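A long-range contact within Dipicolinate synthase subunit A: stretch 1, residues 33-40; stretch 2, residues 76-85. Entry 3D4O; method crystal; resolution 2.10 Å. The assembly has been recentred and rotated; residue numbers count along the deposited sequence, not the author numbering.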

# COMPACT_ATOMS: atom_id res chain seq x y z
N LEU C 33 -2.92 -28.14 -19.62
CA LEU C 33 -3.13 -27.15 -18.54
C LEU C 33 -3.96 -27.65 -17.36
O LEU C 33 -5.18 -27.83 -17.44
CB LEU C 33 -3.77 -25.88 -19.13
CG LEU C 33 -3.83 -24.62 -18.29
CD1 LEU C 33 -2.40 -24.13 -17.95
CD2 LEU C 33 -4.67 -23.53 -19.04
N VAL C 34 -3.27 -27.83 -16.24
CA VAL C 34 -3.89 -28.37 -15.02
C VAL C 34 -4.06 -27.31 -13.95
O VAL C 34 -3.13 -26.56 -13.63
CB VAL C 34 -3.05 -29.56 -14.45
CG1 VAL C 34 -3.76 -30.22 -13.28
CG2 VAL C 34 -2.75 -30.58 -15.53
N GLY C 35 -5.29 -27.24 -13.44
CA GLY C 35 -5.63 -26.33 -12.33
C GLY C 35 -6.25 -25.02 -12.75
O GLY C 35 -6.40 -24.09 -11.93
N PHE C 36 -6.67 -24.95 -14.00
CA PHE C 36 -7.25 -23.70 -14.54
C PHE C 36 -8.69 -23.85 -15.02
O PHE C 36 -9.11 -23.21 -15.97
CB PHE C 36 -6.36 -23.19 -15.67
CG PHE C 36 -4.99 -22.75 -15.22
CD1 PHE C 36 -3.97 -23.68 -15.00
CD2 PHE C 36 -4.71 -21.41 -15.04
CE1 PHE C 36 -2.71 -23.28 -14.60
CE2 PHE C 36 -3.43 -21.01 -14.63
CZ PHE C 36 -2.43 -21.95 -14.42
N ASP C 37 -9.45 -24.70 -14.35
CA ASP C 37 -10.83 -24.94 -14.76
C ASP C 37 -11.67 -23.68 -14.67
O ASP C 37 -12.62 -23.51 -15.44
CB ASP C 37 -11.46 -26.11 -14.01
CG ASP C 37 -11.21 -26.05 -12.55
OD1 ASP C 37 -11.80 -25.19 -11.88
OD2 ASP C 37 -10.41 -26.87 -12.07
N GLN C 38 -11.29 -22.76 -13.79
CA GLN C 38 -12.03 -21.50 -13.65
C GLN C 38 -11.65 -20.48 -14.72
O GLN C 38 -12.34 -19.49 -14.91
CB GLN C 38 -11.83 -20.88 -12.28
CG GLN C 38 -12.43 -21.71 -11.18
CD GLN C 38 -12.11 -21.17 -9.80
OE1 GLN C 38 -12.44 -21.80 -8.80
NE2 GLN C 38 -11.45 -20.02 -9.73
N LEU C 39 -10.55 -20.74 -15.40
CA LEU C 39 -10.06 -19.86 -16.46
C LEU C 39 -11.00 -19.96 -17.66
O LEU C 39 -11.03 -20.93 -18.39
CB LEU C 39 -8.62 -20.19 -16.87
CG LEU C 39 -7.99 -19.25 -17.89
CD1 LEU C 39 -7.98 -17.83 -17.33
CD2 LEU C 39 -6.58 -19.72 -18.25
N ASP C 40 -11.76 -18.90 -17.84
CA ASP C 40 -12.80 -18.87 -18.87
C ASP C 40 -12.14 -18.90 -20.26
O ASP C 40 -12.64 -19.53 -21.19
CB ASP C 40 -13.67 -17.62 -18.69
CG ASP C 40 -15.00 -17.75 -19.35
OD1 ASP C 40 -15.24 -18.75 -20.05
OD2 ASP C 40 -15.83 -16.84 -19.13
N ASP C 76 -0.32 -25.25 -5.66
CA ASP C 76 -1.31 -24.17 -5.51
C ASP C 76 -1.77 -23.63 -6.85
O ASP C 76 -1.02 -23.58 -7.83
CB ASP C 76 -0.80 -23.02 -4.64
CG ASP C 76 -0.72 -23.40 -3.16
OD1 ASP C 76 -1.33 -24.42 -2.75
OD2 ASP C 76 -0.04 -22.66 -2.40
N THR C 77 -3.03 -23.25 -6.82
CA THR C 77 -3.71 -22.61 -7.94
C THR C 77 -4.89 -21.77 -7.48
O THR C 77 -5.69 -22.21 -6.65
CB THR C 77 -4.26 -23.62 -8.96
OG1 THR C 77 -4.96 -22.90 -9.98
CG2 THR C 77 -5.23 -24.61 -8.30
N ILE C 78 -4.96 -20.57 -8.04
CA ILE C 78 -6.05 -19.65 -7.72
C ILE C 78 -7.17 -19.79 -8.77
O ILE C 78 -8.12 -19.04 -8.74
CB ILE C 78 -5.60 -18.14 -7.68
CG1 ILE C 78 -5.25 -17.60 -9.08
CG2 ILE C 78 -4.47 -17.90 -6.66
CD1 ILE C 78 -4.90 -16.10 -9.12
N PHE C 79 -7.00 -20.72 -9.71
CA PHE C 79 -7.97 -20.90 -10.82
C PHE C 79 -8.74 -22.21 -10.72
O PHE C 79 -9.27 -22.73 -11.69
CB PHE C 79 -7.29 -20.85 -12.19
CG PHE C 79 -6.59 -19.56 -12.48
CD1 PHE C 79 -7.30 -18.47 -12.92
CD2 PHE C 79 -5.23 -19.44 -12.31
CE1 PHE C 79 -6.66 -17.27 -13.18
CE2 PHE C 79 -4.59 -18.25 -12.58
CZ PHE C 79 -5.31 -17.17 -13.00
N SER C 80 -8.75 -22.74 -9.51
CA SER C 80 -9.45 -24.00 -9.18
C SER C 80 -9.46 -24.26 -7.69
O SER C 80 -8.54 -23.88 -6.95
CB SER C 80 -8.77 -25.19 -9.87
OG SER C 80 -9.38 -26.42 -9.47
N ASN C 81 -10.52 -24.92 -7.28
CA ASN C 81 -10.72 -25.30 -5.88
C ASN C 81 -10.28 -26.73 -5.70
O ASN C 81 -10.33 -27.27 -4.59
CB ASN C 81 -12.19 -25.14 -5.49
CG ASN C 81 -12.59 -23.69 -5.31
OD1 ASN C 81 -11.87 -22.90 -4.71
ND2 ASN C 81 -13.78 -23.34 -5.81
N GLU C 82 -9.86 -27.33 -6.80
CA GLU C 82 -9.41 -28.74 -6.82
C GLU C 82 -7.98 -28.90 -6.34
O GLU C 82 -7.10 -28.09 -6.62
CB GLU C 82 -9.57 -29.36 -8.22
N SER C 83 -7.80 -29.99 -5.61
CA SER C 83 -6.51 -30.41 -5.05
C SER C 83 -5.67 -31.04 -6.13
O SER C 83 -6.16 -31.88 -6.88
CB SER C 83 -6.70 -31.44 -3.93
OG SER C 83 -7.61 -30.96 -2.94
N ILE C 84 -4.41 -30.63 -6.19
CA ILE C 84 -3.47 -31.12 -7.20
C ILE C 84 -2.17 -31.57 -6.56
O ILE C 84 -1.43 -30.79 -5.99
CB ILE C 84 -3.20 -30.03 -8.27
CG1 ILE C 84 -4.51 -29.61 -8.92
CG2 ILE C 84 -2.24 -30.50 -9.34
CD1 ILE C 84 -4.38 -28.37 -9.76
N VAL C 85 -1.91 -32.87 -6.61
CA VAL C 85 -0.69 -33.42 -6.03
C VAL C 85 0.18 -34.04 -7.10
O VAL C 85 -0.26 -34.88 -7.88
CB VAL C 85 -0.96 -34.46 -4.91
CG1 VAL C 85 0.35 -34.99 -4.38
CG2 VAL C 85 -1.76 -33.83 -3.77
O HOH W 1 -12.86 -25.51 -9.04

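The apolar centre of this contact is built around two phenylalanines. Phe79 gives up more surface to the other stretch than any other residue, and its ring lies nearly parallel to that of Phe36, with planes at 22° and centroids 5.0 Å apart. The rings are slid so far that they barely overlap; their closest atoms are Phe36 CE2 and Phe79 CD2, 3.3 Å apart. Phe36 achieves this although its CA-to-CB bond points away from the other stretch: the m rotamer and the length of the side chain bring the ring back within reach. Leu39 adds a looser apolar contact, its CD1 4.4 Å from Phe79 CE1.

A second apolar patch forms where Ile84, pointing toward stretch 1, extends its CD1 to 4.0 Å from Val34 CG1 and 3.5 Å from Gly35 CA. Glycine is called for at position 35 on two counts. At phi/psi 97/14, a CB would jam against the carbonyl oxygen of Val34, and it would also sit 2.9 Å from Ile84 CD1, a clash. The bare backbone thus lets the isoleucine settle directly against it.

Backbone polar groups are paid for close to this packing. Thr77 OG1 donates to Gly35 O at 2.7 Å and accepts from Phe79 N at 3.0 Å, so one small hydroxyl both ties the stretches together and braces its own loop. Phe79 O receives Gln38 N at 2.9 Å with a good angle of 158°. Gln38 lies within the type I turn from Phe36 to Leu39, which is closed by Leu39 N to Phe36 O at 2.9 Å. Asp37 N also approaches Phe79 O, at 3.3 Å, but its angle is too poor for a hydrogen bond.

Farther out, the chemistry becomes polar. Ser80 OG donates to Asp37 OD2 at 2.8 Å and accepts from Glu82 N at 2.9 Å, repeating the threonine's double role. Asp37 suits its place by using both carboxylate oxygens: while OD2 takes the serine hydroxyl, OD1 accepts from a water at 3.0 Å, and that water accepts from Asn81 N, also at 3.0 Å. Gln38, exposed yet pointing toward stretch 2, lays an extended side chain over the loop, its CD 3.7 Å from Ser80 N, and covers surface by packing rather than by side-chain hydrogen bonds across the contact.

The rules are economical: offset aromatics at the centre, glycine where a methyl group needs room, and short hydroxyl side chains that satisfy two partners each.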